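PDB 7D86: PHD finger protein 14 from Danio rerio, which reads chromatin by binding histone H3, preferentially unmodified, and represses PDGFRA expression in the control of mesenchymal cell proliferation. Local coordinates for residues Lys129-Ala140 against Phe156-Leu167. Sequence-based numbering, arbitrary orientation.
Sequences KECSLCEDTRFA and FFHVTCAQREGL. With ZN (zinc ion), chain D; EDO (1,2-ethanediol), chain H.
Cys-131 and Cys-134 of a CxxC loop join His-158 and Cys-161 around a zinc ion, tying 129-140 to strand 156-158 and helix 159-164 in the second PHD finger. His-158 binds the metal through ND1 at 2.1 Å, NE2 being hydrogen-bonded to Thr-142 O; the sulfur of Cys-134 lies in its ring plane, at the edge. Cys-131 SG, swung anti to its own backbone N (chi1 172°), also accepts hydrogen bonds from the backbone N of His-158, nearly straight at 165°, and of Leu-133, which probably temper the charge on the thiolate. Next to it, Ser-132 grips Phe-156 O twice, through N at 2.9 Å and OG at 2.8 Å, from opposite faces of the carbonyl plane. Leu-133 lies alongside Phe-157, its CD1 3.6 Å from Phe-157 CB and also against Leu-167. Arg-164, its chain bent at chi3 (78°), gives Leu-133 O a hydrogen bond from NH2 (2.6 Å), the carbonyl oxygen lying near the guanidinium plane, while Glu-135 lies over one guanidinium face, its OE2 2.9 Å from Arg-164 NH1 in a salt bridge. With Arg-164 replaced by an alanine, Leu-133 O would probably lose this donor and Glu-135 its countercharge. At the other end, Lys-129 lays CD over the face of Phe-156, 3.8 Å from the ring centroid, with NZ off-centre in a cation-pi contact. Strand 145-147 pairs antiparallel with 156-158, Phe-157 sharing backbone hydrogen bonds with Ile-146, whereas Val-159 packs on helix 96-101 of the pre-PHD finger and Arg-164 touches Tyr-201 of helix 191-204.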
# COMPACT_ATOMS: atom_id res chain seq x y z
N LYS A 129 3.15 -8.56 -15.93
CA LYS A 129 2.87 -7.28 -16.57
C LYS A 129 4.04 -6.33 -16.36
O LYS A 129 4.88 -6.53 -15.48
CB LYS A 129 1.58 -6.65 -16.01
CG LYS A 129 0.32 -7.44 -16.32
CD LYS A 129 -0.06 -7.30 -17.78
CE LYS A 129 -0.94 -8.45 -18.25
NZ LYS A 129 -2.09 -8.68 -17.34
N GLU A 130 4.08 -5.28 -17.18
CA GLU A 130 5.07 -4.22 -17.02
C GLU A 130 4.39 -3.01 -16.39
O GLU A 130 3.35 -2.55 -16.88
CB GLU A 130 5.72 -3.84 -18.35
CG GLU A 130 6.64 -2.63 -18.23
CD GLU A 130 7.47 -2.39 -19.47
OE1 GLU A 130 7.16 -2.97 -20.53
OE2 GLU A 130 8.46 -1.63 -19.39
N CYS A 131 4.98 -2.51 -15.32
CA CYS A 131 4.45 -1.33 -14.65
C CYS A 131 4.73 -0.09 -15.49
O CYS A 131 5.87 0.19 -15.84
CB CYS A 131 5.06 -1.17 -13.26
SG CYS A 131 4.64 0.38 -12.44
N SER A 132 3.67 0.65 -15.81
CA SER A 132 3.83 1.85 -16.64
C SER A 132 4.27 3.06 -15.84
O SER A 132 4.56 4.10 -16.45
CB SER A 132 2.50 2.16 -17.34
OG SER A 132 1.48 2.38 -16.39
N LEU A 133 4.34 2.97 -14.52
CA LEU A 133 4.67 4.11 -13.67
C LEU A 133 6.03 4.01 -13.00
O LEU A 133 6.36 4.88 -12.19
CB LEU A 133 3.59 4.30 -12.61
CG LEU A 133 2.21 4.65 -13.15
CD1 LEU A 133 1.21 4.70 -12.01
CD2 LEU A 133 2.29 5.97 -13.88
N CYS A 134 6.82 2.98 -13.29
CA CYS A 134 8.05 2.73 -12.54
C CYS A 134 9.07 3.84 -12.78
O CYS A 134 9.33 4.24 -13.92
CB CYS A 134 8.64 1.37 -12.91
SG CYS A 134 8.52 0.11 -11.61
N GLU A 135 9.66 4.35 -11.69
CA GLU A 135 10.73 5.33 -11.83
C GLU A 135 12.00 4.69 -12.35
O GLU A 135 12.75 5.30 -13.12
CB GLU A 135 10.99 6.02 -10.49
CG GLU A 135 9.76 6.62 -9.84
CD GLU A 135 9.98 6.96 -8.39
OE1 GLU A 135 10.74 7.91 -8.11
OE2 GLU A 135 9.39 6.28 -7.52
N ASP A 136 12.26 3.45 -11.93
CA ASP A 136 13.47 2.73 -12.30
C ASP A 136 13.09 1.63 -13.29
O ASP A 136 12.38 0.68 -12.94
CB ASP A 136 14.13 2.14 -11.06
CG ASP A 136 15.55 1.68 -11.33
OD1 ASP A 136 15.81 1.12 -12.41
OD2 ASP A 136 16.40 1.88 -10.44
N THR A 137 13.58 1.76 -14.52
CA THR A 137 13.24 0.83 -15.59
C THR A 137 13.54 -0.62 -15.22
O THR A 137 12.82 -1.53 -15.64
CB THR A 137 13.98 1.23 -16.87
OG1 THR A 137 13.51 2.50 -17.31
CG2 THR A 137 13.78 0.20 -17.97
N ARG A 138 14.57 -0.85 -14.40
CA ARG A 138 15.01 -2.21 -14.08
C ARG A 138 13.92 -3.03 -13.40
O ARG A 138 13.95 -4.27 -13.47
CB ARG A 138 16.25 -2.17 -13.18
CG ARG A 138 17.52 -1.69 -13.84
CD ARG A 138 18.65 -1.60 -12.82
NE ARG A 138 18.28 -0.72 -11.71
CZ ARG A 138 18.89 -0.70 -10.53
NH1 ARG A 138 19.91 -1.53 -10.29
NH2 ARG A 138 18.48 0.14 -9.59
N PHE A 139 12.96 -2.38 -12.75
CA PHE A 139 12.00 -3.07 -11.90
C PHE A 139 10.58 -3.06 -12.46
O PHE A 139 9.66 -3.57 -11.80
CB PHE A 139 12.02 -2.45 -10.50
CG PHE A 139 13.40 -2.43 -9.88
CD1 PHE A 139 13.98 -3.60 -9.43
CD2 PHE A 139 14.10 -1.25 -9.76
CE1 PHE A 139 15.25 -3.59 -8.87
CE2 PHE A 139 15.37 -1.23 -9.20
CZ PHE A 139 15.94 -2.40 -8.75
N ALA A 140 10.38 -2.54 -13.68
CA ALA A 140 9.04 -2.43 -14.23
C ALA A 140 8.35 -3.78 -14.36
O ALA A 140 7.11 -3.86 -14.32
CB ALA A 140 9.08 -1.74 -15.60
N PHE A 156 -1.50 -0.68 -16.42
CA PHE A 156 -0.96 -1.49 -15.33
C PHE A 156 0.13 -0.75 -14.57
O PHE A 156 0.94 -0.03 -15.15
CB PHE A 156 -0.40 -2.81 -15.86
CG PHE A 156 -1.43 -3.66 -16.53
CD1 PHE A 156 -2.43 -4.28 -15.79
CD2 PHE A 156 -1.42 -3.83 -17.90
CE1 PHE A 156 -3.40 -5.06 -16.42
CE2 PHE A 156 -2.38 -4.61 -18.53
CZ PHE A 156 -3.38 -5.22 -17.78
N PHE A 157 0.16 -0.97 -13.25
CA PHE A 157 1.16 -0.35 -12.40
C PHE A 157 1.25 -1.10 -11.08
O PHE A 157 0.29 -1.72 -10.63
CB PHE A 157 0.85 1.13 -12.14
CG PHE A 157 -0.61 1.47 -12.20
CD1 PHE A 157 -1.48 1.03 -11.21
CD2 PHE A 157 -1.12 2.25 -13.24
CE1 PHE A 157 -2.84 1.34 -11.27
CE2 PHE A 157 -2.47 2.57 -13.29
CZ PHE A 157 -3.33 2.11 -12.30
N HIS A 158 2.43 -1.03 -10.45
CA HIS A 158 2.56 -1.53 -9.09
C HIS A 158 1.67 -0.71 -8.17
O HIS A 158 1.42 0.47 -8.41
CB HIS A 158 4.01 -1.42 -8.60
CG HIS A 158 4.97 -2.27 -9.37
ND1 HIS A 158 5.98 -1.73 -10.14
CD2 HIS A 158 5.08 -3.61 -9.48
CE1 HIS A 158 6.67 -2.71 -10.69
NE2 HIS A 158 6.15 -3.86 -10.31
N VAL A 159 1.22 -1.34 -7.08
CA VAL A 159 0.36 -0.65 -6.12
C VAL A 159 1.07 0.56 -5.54
O VAL A 159 0.48 1.64 -5.40
CB VAL A 159 -0.10 -1.61 -5.01
CG1 VAL A 159 -0.92 -0.85 -3.97
CG2 VAL A 159 -0.90 -2.76 -5.62
N THR A 160 2.35 0.41 -5.19
CA THR A 160 3.08 1.52 -4.57
C THR A 160 3.46 2.59 -5.57
O THR A 160 3.57 3.77 -5.21
CB THR A 160 4.32 1.00 -3.84
OG1 THR A 160 5.05 0.11 -4.71
CG2 THR A 160 3.92 0.24 -2.58
N CYS A 161 3.66 2.21 -6.84
CA CYS A 161 3.88 3.21 -7.88
C CYS A 161 2.62 4.04 -8.10
O CYS A 161 2.69 5.26 -8.22
CB CYS A 161 4.33 2.53 -9.17
SG CYS A 161 6.02 1.80 -9.10
N ALA A 162 1.46 3.38 -8.12
CA ALA A 162 0.20 4.11 -8.19
C ALA A 162 -0.01 4.95 -6.94
O ALA A 162 -0.52 6.07 -7.02
CB ALA A 162 -0.97 3.13 -8.39
N GLN A 163 0.38 4.42 -5.77
CA GLN A 163 0.21 5.19 -4.54
C GLN A 163 0.98 6.51 -4.63
O GLN A 163 0.47 7.56 -4.22
CB GLN A 163 0.67 4.38 -3.33
CG GLN A 163 0.38 5.04 -1.99
CD GLN A 163 1.02 4.33 -0.81
OE1 GLN A 163 2.14 3.83 -0.90
NE2 GLN A 163 0.31 4.29 0.31
N ARG A 164 2.19 6.45 -5.16
CA ARG A 164 3.04 7.63 -5.27
C ARG A 164 2.41 8.68 -6.16
O ARG A 164 2.55 9.89 -5.92
CB ARG A 164 4.42 7.22 -5.80
CG ARG A 164 5.39 8.35 -6.04
CD ARG A 164 6.62 7.87 -6.80
NE ARG A 164 6.33 7.72 -8.22
CZ ARG A 164 6.38 6.57 -8.89
NH1 ARG A 164 6.75 5.46 -8.28
NH2 ARG A 164 6.08 6.55 -10.19
N GLU A 165 1.71 8.25 -7.20
CA GLU A 165 1.07 9.17 -8.13
C GLU A 165 -0.33 9.61 -7.67
O GLU A 165 -1.01 10.32 -8.42
CB GLU A 165 0.99 8.54 -9.52
CG GLU A 165 2.35 8.36 -10.19
CD GLU A 165 3.01 9.69 -10.53
OE1 GLU A 165 2.29 10.70 -10.67
OE2 GLU A 165 4.25 9.73 -10.65
N GLY A 166 -0.75 9.20 -6.48
CA GLY A 166 -2.03 9.62 -5.95
C GLY A 166 -3.22 8.90 -6.55
O GLY A 166 -4.32 9.46 -6.61
N LEU A 167 -3.03 7.66 -6.99
CA LEU A 167 -4.03 6.96 -7.80
C LEU A 167 -4.85 5.94 -7.02
O LEU A 167 -5.82 5.40 -7.57
CB LEU A 167 -3.35 6.27 -8.98
CG LEU A 167 -2.52 7.20 -9.88
CD1 LEU A 167 -1.89 6.42 -11.01
CD2 LEU A 167 -3.41 8.32 -10.43
ZN ZN D . 6.32 0.23 -10.77
C1 EDO H . 9.83 2.53 -7.98
O1 EDO H . 9.14 3.46 -8.84
C2 EDO H . 11.11 2.10 -8.68
O2 EDO H . 10.78 1.64 -10.00